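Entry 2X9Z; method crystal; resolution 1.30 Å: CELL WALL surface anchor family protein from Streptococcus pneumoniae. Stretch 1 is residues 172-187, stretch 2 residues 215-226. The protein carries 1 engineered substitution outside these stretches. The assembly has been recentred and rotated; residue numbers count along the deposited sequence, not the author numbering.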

ATOM      1  N   PRO A 172      -0.620 -24.083  -3.464  1.00 12.93           N
ATOM      2  CA  PRO A 172       0.723 -24.040  -2.874  1.00 12.21           C
ATOM      3  C   PRO A 172       1.812 -24.573  -3.800  1.00 11.19           C
ATOM      4  O   PRO A 172       1.605 -25.563  -4.507  1.00 11.47           O
ATOM      5  CB  PRO A 172       0.592 -24.954  -1.657  1.00 14.52           C
ATOM      6  CG  PRO A 172      -0.844 -24.813  -1.259  1.00 17.29           C
ATOM      7  CD  PRO A 172      -1.600 -24.707  -2.560  1.00 14.83           C
ATOM      8  N   ILE A 173       2.964 -23.912  -3.779  1.00 11.21           N
ATOM      9  CA  ILE A 173       4.149 -24.366  -4.497  1.00 11.02           C
ATOM     10  C   ILE A 173       5.370 -24.152  -3.603  1.00 10.58           C
ATOM     11  O   ILE A 173       5.299 -23.404  -2.623  1.00 12.58           O
ATOM     12  CB  ILE A 173       4.344 -23.586  -5.815  1.00 12.36           C
ATOM     13  CG1 ILE A 173       4.402 -22.077  -5.542  1.00 12.31           C
ATOM     14  CG2 ILE A 173       3.255 -23.948  -6.823  1.00 14.26           C
ATOM     15  CD1 ILE A 173       4.621 -21.227  -6.789  1.00 13.36           C
ATOM     16  N   PRO A 174       6.501 -24.798  -3.932  1.00 11.45           N
ATOM     17  CA  PRO A 174       7.730 -24.540  -3.172  1.00 12.41           C
ATOM     18  C   PRO A 174       8.195 -23.092  -3.332  1.00 11.10           C
ATOM     19  O   PRO A 174       7.816 -22.421  -4.293  1.00 12.96           O
ATOM     20  CB  PRO A 174       8.749 -25.494  -3.816  1.00 14.52           C
ATOM     21  CG  PRO A 174       7.925 -26.553  -4.461  1.00 14.46           C
ATOM     22  CD  PRO A 174       6.698 -25.843  -4.953  1.00 13.19           C
ATOM     23  N   ALA A 175       9.005 -22.609  -2.401  1.00 12.12           N
ATOM     24  CA  ALA A 175       9.522 -21.243  -2.500  1.00 11.75           C
ATOM     25  C   ALA A 175      10.129 -20.984  -3.880  1.00 12.25           C
ATOM     26  O   ALA A 175      10.905 -21.788  -4.380  1.00 13.92           O
ATOM     27  CB  ALA A 175      10.551 -20.990  -1.414  1.00 13.58           C
ATOM     28  N   GLY A 176       9.785 -19.854  -4.485  1.00 12.34           N
ATOM     29  CA  GLY A 176      10.240 -19.546  -5.829  1.00 13.65           C
ATOM     30  C   GLY A 176      11.661 -19.011  -5.894  1.00 12.78           C
ATOM     31  O   GLY A 176      12.373 -19.216  -6.880  1.00 13.85           O
ATOM     32  N   ALA A 177      12.077 -18.320  -4.837  1.00 11.29           N
ATOM     33  CA  ALA A 177      13.380 -17.670  -4.811  1.00 10.84           C
ATOM     34  C   ALA A 177      13.676 -17.176  -3.421  1.00 11.56           C
ATOM     35  O   ALA A 177      12.768 -17.024  -2.607  1.00 11.85           O
ATOM     36  CB  ALA A 177      13.416 -16.505  -5.776  1.00 13.83           C
ATOM     37  N   GLU A 178      14.949 -16.918  -3.154  1.00 11.51           N
ATOM     38  CA  GLU A 178      15.326 -16.202  -1.949  1.00 12.19           C
ATOM     39  C   GLU A 178      14.561 -14.877  -1.925  1.00 11.67           C
ATOM     40  O   GLU A 178      14.461 -14.198  -2.947  1.00 14.31           O
ATOM     41  CB  GLU A 178      16.832 -15.957  -1.935  1.00 17.04           C
ATOM     42  CG  GLU A 178      17.330 -15.398  -0.622  1.00 22.33           C
ATOM     43  CD  GLU A 178      18.844 -15.411  -0.521  1.00 31.57           C
ATOM     44  OE1 GLU A 178      19.508 -15.023  -1.500  1.00 33.93           O
ATOM     45  OE2 GLU A 178      19.372 -15.798   0.545  1.00 38.47           O
ATOM     46  N   ALA A 179      14.016 -14.512  -0.769  1.00 10.90           N
ATOM     47  CA  ALA A 179      13.170 -13.325  -0.665  1.00 11.63           C
ATOM     48  C   ALA A 179      13.778 -12.342   0.313  1.00 11.55           C
ATOM     49  O   ALA A 179      14.087 -12.702   1.447  1.00 14.30           O
ATOM     50  CB  ALA A 179      11.758 -13.711  -0.222  1.00 12.91           C
ATOM     51  N   THR A 180      13.969 -11.107  -0.134  1.00 11.21           N
ATOM     52  CA  THR A 180      14.536 -10.070   0.716  1.00 11.18           C
ATOM     53  C   THR A 180      13.461  -9.045   1.066  1.00 10.22           C
ATOM     54  O   THR A 180      12.671  -8.645   0.214  1.00 11.55           O
ATOM     55  CB  THR A 180      15.725  -9.385   0.017  1.00 14.39           C
ATOM     56  OG1 THR A 180      16.730 -10.368  -0.263  1.00 18.58           O
ATOM     57  CG2 THR A 180      16.332  -8.295   0.902  1.00 14.71           C
ATOM     58  N   PHE A 181      13.439  -8.621   2.328  1.00 10.37           N
ATOM     59  CA  PHE A 181      12.474  -7.631   2.794  1.00 10.96           C
ATOM     60  C   PHE A 181      13.187  -6.510   3.521  1.00 13.21           C
ATOM     61  O   PHE A 181      14.107  -6.752   4.292  1.00 13.74           O
ATOM     62  CB  PHE A 181      11.468  -8.246   3.774  1.00 11.54           C
ATOM     63  CG  PHE A 181      10.660  -9.363   3.192  1.00 12.33           C
ATOM     64  CD1 PHE A 181      11.197 -10.638   3.071  1.00 13.75           C
ATOM     65  CD2 PHE A 181       9.350  -9.150   2.776  1.00 13.84           C
ATOM     66  CE1 PHE A 181      10.442 -11.676   2.539  1.00 15.94           C
ATOM     67  CE2 PHE A 181       8.593 -10.183   2.242  1.00 14.89           C
ATOM     68  CZ  PHE A 181       9.143 -11.441   2.120  1.00 16.17           C
ATOM     69  N   ASP A 182      12.741  -5.287   3.288  1.00 11.98           N
ATOM     70  CA  ASP A 182      13.192  -4.172   4.096  1.00 12.65           C
ATOM     71  C   ASP A 182      12.162  -3.916   5.183  1.00 13.17           C
ATOM     72  O   ASP A 182      10.977  -3.708   4.899  1.00 13.61           O
ATOM     73  CB  ASP A 182      13.389  -2.943   3.222  1.00 13.81           C
ATOM     74  CG  ASP A 182      14.546  -3.109   2.260  1.00 15.93           C
ATOM     75  OD1 ASP A 182      15.679  -3.347   2.732  1.00 16.52           O
ATOM     76  OD2 ASP A 182      14.327  -3.019   1.038  1.00 18.11           O
ATOM     77  N   LEU A 183      12.602  -3.985   6.434  1.00 12.89           N
ATOM     78  CA  LEU A 183      11.749  -3.596   7.542  1.00 13.44           C
ATOM     79  C   LEU A 183      11.861  -2.081   7.694  1.00 13.53           C
ATOM     80  O   LEU A 183      12.934  -1.553   7.975  1.00 14.54           O
ATOM     81  CB  LEU A 183      12.151  -4.318   8.829  1.00 15.09           C
ATOM     82  CG  LEU A 183      11.205  -4.089  10.013  1.00 16.53           C
ATOM     83  CD1 LEU A 183       9.840  -4.713   9.762  1.00 15.93           C
ATOM     84  CD2 LEU A 183      11.806  -4.615  11.311  1.00 21.10           C
ATOM     85  N   VAL A 184      10.744  -1.394   7.481  1.00 14.95           N
ATOM     86  CA  VAL A 184      10.704   0.060   7.434  1.00 16.11           C
ATOM     87  C   VAL A 184       9.846   0.570   8.583  1.00 16.40           C
ATOM     88  O   VAL A 184       8.804  -0.008   8.889  1.00 15.90           O
ATOM     89  CB  VAL A 184      10.076   0.524   6.095  1.00 17.24           C
ATOM     90  CG1 VAL A 184      10.086   2.042   5.973  1.00 19.19           C
ATOM     91  CG2 VAL A 184      10.797  -0.130   4.908  1.00 18.32           C
ATOM     92  N   ASN A 185      10.290   1.641   9.228  1.00 17.59           N
ATOM     93  CA  ASN A 185       9.453   2.342  10.191  1.00 18.48           C
ATOM     94  C   ASN A 185       8.264   2.902   9.416  1.00 16.89           C
ATOM     95  O   ASN A 185       8.453   3.726   8.528  1.00 19.40           O
ATOM     96  CB  ASN A 185      10.255   3.467  10.855  1.00 21.12           C
ATOM     97  CG  ASN A 185       9.443   4.256  11.869  1.00 21.78           C
ATOM     98  OD1 ASN A 185       8.268   4.542  11.662  1.00 23.01           O
ATOM     99  ND2 ASN A 185      10.082   4.631  12.964  1.00 22.22           N
ATOM    100  N   ALA A 186       7.051   2.440   9.724  1.00 15.44           N
ATOM    101  CA  ALA A 186       5.879   2.780   8.917  1.00 13.64           C
ATOM    102  C   ALA A 186       5.478   4.238   9.092  1.00 13.11           C
ATOM    103  O   ALA A 186       4.792   4.807   8.249  1.00 15.13           O
ATOM    104  CB  ALA A 186       4.713   1.862   9.252  1.00 14.67           C
ATOM    105  N   GLN A 187       5.923   4.842  10.188  1.00 14.05           N
ATOM    106  CA  GLN A 187       5.535   6.212  10.491  1.00 16.24           C
ATOM    107  C   GLN A 187       6.510   7.203   9.877  1.00 18.00           C
ATOM    108  O   GLN A 187       6.092   8.195   9.283  1.00 20.57           O
ATOM    109  CB  GLN A 187       5.405   6.407  12.005  1.00 16.50           C
ATOM    110  CG  GLN A 187       4.406   5.430  12.621  1.00 19.90           C
ATOM    111  CD  GLN A 187       4.438   5.410  14.130  1.00 22.70           C
ATOM    112  OE1 GLN A 187       4.677   4.366  14.747  1.00 23.61           O
ATOM    113  NE2 GLN A 187       4.195   6.561  14.737  1.00 22.07           N
ATOM    114  N   TYR A 215       5.891  -0.984  12.255  1.00 16.41           N
ATOM    115  CA  TYR A 215       6.827  -1.262  11.177  1.00 14.70           C
ATOM    116  C   TYR A 215       6.121  -2.013  10.059  1.00 14.05           C
ATOM    117  O   TYR A 215       5.009  -2.504  10.229  1.00 14.86           O
ATOM    118  CB  TYR A 215       7.978  -2.141  11.670  1.00 15.22           C
ATOM    119  CG  TYR A 215       8.779  -1.584  12.825  1.00 15.86           C
ATOM    120  CD1 TYR A 215       9.944  -0.865  12.602  1.00 18.45           C
ATOM    121  CD2 TYR A 215       8.385  -1.810  14.137  1.00 16.97           C
ATOM    122  CE1 TYR A 215      10.687  -0.364  13.661  1.00 19.71           C
ATOM    123  CE2 TYR A 215       9.119  -1.316  15.200  1.00 18.74           C
ATOM    124  CZ  TYR A 215      10.273  -0.595  14.956  1.00 20.37           C
ATOM    125  OH  TYR A 215      11.010  -0.108  16.009  1.00 23.60           O
ATOM    126  N   LYS A 216       6.783  -2.108   8.915  1.00 13.48           N
ATOM    127  CA  LYS A 216       6.248  -2.878   7.800  1.00 13.36           C
ATOM    128  C   LYS A 216       7.400  -3.597   7.111  1.00 12.86           C
ATOM    129  O   LYS A 216       8.471  -3.019   6.937  1.00 13.56           O
ATOM    130  CB  LYS A 216       5.514  -1.962   6.812  1.00 14.61           C
ATOM    131  CG  LYS A 216       6.351  -0.800   6.275  1.00 14.51           C
ATOM    132  CD  LYS A 216       5.538   0.163   5.394  1.00 15.37           C
ATOM    133  CE  LYS A 216       6.429   1.261   4.814  1.00 16.40           C
ATOM    134  NZ  LYS A 216       5.672   2.296   4.056  1.00 18.02           N
ATOM    135  N   PHE A 217       7.191  -4.861   6.734  1.00 11.80           N
ATOM    136  CA  PHE A 217       8.136  -5.557   5.864  1.00 11.92           C
ATOM    137  C   PHE A 217       7.729  -5.258   4.426  1.00 11.48           C
ATOM    138  O   PHE A 217       6.618  -5.614   4.006  1.00 14.51           O
ATOM    139  CB  PHE A 217       8.104  -7.078   6.062  1.00 11.44           C
ATOM    140  CG  PHE A 217       8.732  -7.558   7.341  1.00 12.85           C
ATOM    141  CD1 PHE A 217      10.113  -7.647   7.474  1.00 13.64           C
ATOM    142  CD2 PHE A 217       7.936  -7.971   8.398  1.00 15.08           C
ATOM    143  CE1 PHE A 217      10.686  -8.115   8.650  1.00 15.08           C
ATOM    144  CE2 PHE A 217       8.499  -8.441   9.570  1.00 16.49           C
ATOM    145  CZ  PHE A 217       9.875  -8.510   9.700  1.00 16.01           C
ATOM    146  N   VAL A 218       8.616  -4.624   3.665  1.00 10.99           N
ATOM    147  CA  VAL A 218       8.340  -4.350   2.261  1.00 11.66           C
ATOM    148  C   VAL A 218       9.162  -5.321   1.414  1.00 11.03           C
ATOM    149  O   VAL A 218      10.391  -5.285   1.427  1.00 10.16           O
ATOM    150  CB  VAL A 218       8.681  -2.884   1.886  1.00 12.23           C
ATOM    151  CG1 VAL A 218       8.239  -2.582   0.470  1.00 13.21           C
ATOM    152  CG2 VAL A 218       8.045  -1.900   2.877  1.00 13.46           C
ATOM    153  N   GLU A 219       8.478  -6.207   0.700  1.00 10.07           N
ATOM    154  CA  GLU A 219       9.161  -7.193  -0.126  1.00 10.93           C
ATOM    155  C   GLU A 219       9.877  -6.515  -1.291  1.00 10.24           C
ATOM    156  O   GLU A 219       9.266  -5.758  -2.050  1.00 12.58           O
ATOM    157  CB  GLU A 219       8.151  -8.207  -0.656  1.00 10.31           C
ATOM    158  CG  GLU A 219       8.762  -9.366  -1.420  1.00 12.51           C
ATOM    159  CD  GLU A 219       7.733 -10.425  -1.744  1.00 12.68           C
ATOM    160  OE1 GLU A 219       7.159 -11.004  -0.795  1.00 11.79           O
ATOM    161  OE2 GLU A 219       7.492 -10.684  -2.941  1.00 14.37           O
ATOM    162  N   ARG A 220      11.178  -6.756  -1.423  1.00 10.32           N
ATOM    163  CA  ARG A 220      11.845  -6.368  -2.655  1.00 10.81           C
ATOM    164  C   ARG A 220      11.302  -7.232  -3.797  1.00 11.77           C
ATOM    165  O   ARG A 220      11.164  -8.441  -3.656  1.00 12.15           O
ATOM    166  CB  ARG A 220      13.354  -6.524  -2.520  1.00 11.72           C
ATOM    167  CG  ARG A 220      13.980  -5.604  -1.461  1.00 13.79           C
ATOM    168  CD  ARG A 220      15.491  -5.666  -1.484  1.00 15.05           C
ATOM    169  NE  ARG A 220      16.062  -4.865  -0.409  1.00 16.17           N
ATOM    170  CZ  ARG A 220      17.361  -4.751  -0.173  1.00 16.90           C
ATOM    171  NH1 ARG A 220      18.228  -5.393  -0.944  1.00 18.08           N
ATOM    172  NH2 ARG A 220      17.789  -3.997   0.830  1.00 18.95           N
ATOM    173  N   SER A 221      10.968  -6.604  -4.917  1.00 12.63           N
ATOM    174  CA  SER A 221      10.323  -7.315  -6.013  1.00 13.98           C
ATOM    175  C   SER A 221      11.052  -8.601  -6.387  1.00 13.06           C
ATOM    176  O   SER A 221      12.264  -8.603  -6.613  1.00 13.92           O
ATOM    177  CB  SER A 221      10.203  -6.410  -7.237  1.00 15.47           C
ATOM    178  OG  SER A 221       9.774  -7.154  -8.356  1.00 17.22           O
ATOM    179  N   ILE A 222      10.293  -9.690  -6.447  1.00 12.19           N
ATOM    180  CA  ILE A 222      10.787 -10.970  -6.918  1.00 14.36           C
ATOM    181  C   ILE A 222      10.174 -11.183  -8.296  1.00 13.43           C
ATOM    182  O   ILE A 222       8.949 -11.160  -8.453  1.00 13.21           O
ATOM    183  CB  ILE A 222      10.363 -12.116  -5.985  1.00 17.89           C
ATOM    184  CG1 ILE A 222      10.775 -11.811  -4.542  1.00 17.78           C
ATOM    185  CG2 ILE A 222      10.972 -13.434  -6.445  1.00 20.75           C
ATOM    186  CD1 ILE A 222      10.299 -12.839  -3.542  1.00 21.05           C
ATOM    187  N   LYS A 223      11.024 -11.365  -9.301  1.00 15.97           N
ATOM    188  CA  LYS A 223      10.557 -11.448 -10.675  1.00 17.17           C
ATOM    189  C   LYS A 223       9.470 -12.507 -10.822  1.00 16.55           C
ATOM    190  O   LYS A 223       9.694 -13.678 -10.537  1.00 18.43           O
ATOM    191  CB  LYS A 223      11.726 -11.739 -11.619  1.00 21.31           C
ATOM    192  CG  LYS A 223      11.333 -11.789 -13.087  1.00 26.06           C
ATOM    193  CD  LYS A 223      12.543 -12.063 -13.969  1.00 31.87           C
ATOM    194  CE  LYS A 223      12.142 -12.263 -15.420  0.40 35.69           C
ATOM    195  NZ  LYS A 223      11.505 -11.045 -15.988  0.48 37.34           N
ATOM    196  N   GLY A 224       8.284 -12.081 -11.249  1.00 15.99           N
ATOM    197  CA  GLY A 224       7.193 -13.001 -11.507  1.00 15.93           C
ATOM    198  C   GLY A 224       6.263 -13.290 -10.335  1.00 12.98           C
ATOM    199  O   GLY A 224       5.278 -14.029 -10.490  1.00 12.32           O
ATOM    200  N   TYR A 225       6.563 -12.712  -9.171  1.00 10.91           N
ATOM    201  CA  TYR A 225       5.752 -12.920  -7.972  1.00 10.66           C
ATOM    202  C   TYR A 225       5.205 -11.610  -7.427  1.00 10.31           C
ATOM    203  O   TYR A 225       5.919 -10.602  -7.372  1.00 11.38           O
ATOM    204  CB  TYR A 225       6.567 -13.616  -6.871  1.00 11.56           C
ATOM    205  CG  TYR A 225       6.892 -15.058  -7.184  1.00 12.80           C
ATOM    206  CD1 TYR A 225       8.030 -15.395  -7.908  1.00 15.67           C
ATOM    207  CD2 TYR A 225       6.043 -16.086  -6.781  1.00 15.59           C
ATOM    208  CE1 TYR A 225       8.318 -16.717  -8.210  1.00 17.25           C
ATOM    209  CE2 TYR A 225       6.320 -17.409  -7.085  1.00 18.71           C
ATOM    210  CZ  TYR A 225       7.459 -17.718  -7.792  1.00 20.22           C
ATOM    211  OH  TYR A 225       7.738 -19.034  -8.091  1.00 25.66           O
ATOM    212  N   SER A 226       3.946 -11.645  -6.994  1.00 10.23           N
ATOM    213  CA  SER A 226       3.307 -10.502  -6.349  1.00 10.06           C
ATOM    214  C   SER A 226       3.051 -10.800  -4.879  1.00  8.90           C
ATOM    215  O   SER A 226       2.770 -11.938  -4.507  1.00 10.99           O
ATOM    216  CB  SER A 226       2.014 -10.139  -7.067  1.00 10.47           C
ATOM    217  OG  SER A 226       2.315  -9.715  -8.383  1.00 12.07           O
TER
HETATM  218  O   HOH W   1      13.168 -10.259  -2.683  1.00 16.58           O
HETATM  219  O   HOH W   2      11.820  -3.081   0.010  1.00 19.51           O
HETATM  220  O   HOH W   3       7.167   4.479   5.948  1.00 19.72           O
HETATM  221  O   HOH W   4       3.929   3.781   5.746  1.00 17.16           O

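This contact is an antiparallel pairing of two beta strands, closed at one end by a two-pronged salt bridge and extended past it by apolar packing. Strand 179-185 runs against the strand that includes Tyr 215, and the backbone carries the register. Val 218 N donates to Asp 182 O (2.8 Å) and Asp 182 N to Val 218 O (3.0 Å); Val 184 N and Lys 216 O repeat the pattern at 2.8 Å, Lys 216 N and Val 184 O at 2.9 Å. Arg 220 N to Thr 180 O (2.9 Å) adds one more rung. Where Thr 180 N would need a partner, water 1 accepts a hydrogen bond from Thr 180 N (2.8 Å) and donates one to Arg 220 O (2.9 Å).

Alternation sorts the side chains. Phe 181, Leu 183, Phe 217 and Glu 219 share one face, where all but Glu 219 are buried. Leu 183, in the t rotamer, lays CD1 over the Phe 217 ring, 3.6 Å from CD1 to the ring centroid and nearly on its normal, while Phe 181 CB meets Phe 217 CD1 at 4.0 Å. Buried Tyr 215 brings its CB to 3.7 Å from Leu 183 CD1.

The face of Asp 182, Val 184, Lys 216 and Val 218 is more mixed. Val 184 CG2 touches Val 218 CG2 at 3.9 Å, beta-branched residues well suited to a strand. The extended Lys 216 chain passes Val 184, CE to CG1 3.9 Å, and its NZ donates to water 4 (2.8 Å), which lies 2.8 Å from Ala 186 O. Arg 220 reaches across to the other stretch, so that NE meets Asp 182 OD2 and NH2 meets Asp 182 OD1, each at 2.9 Å; Thr 180 CG2 covers one guanidinium face.

Past the paired region, Ile 222 packs CD1 on Ala 179 CB (3.7 Å), at the start of the first strand. A type II turn runs from Ile 222 to Tyr 225, whose OH lies 3.4 Å from Gly 176 CA; a CB there would clash with that hydroxyl.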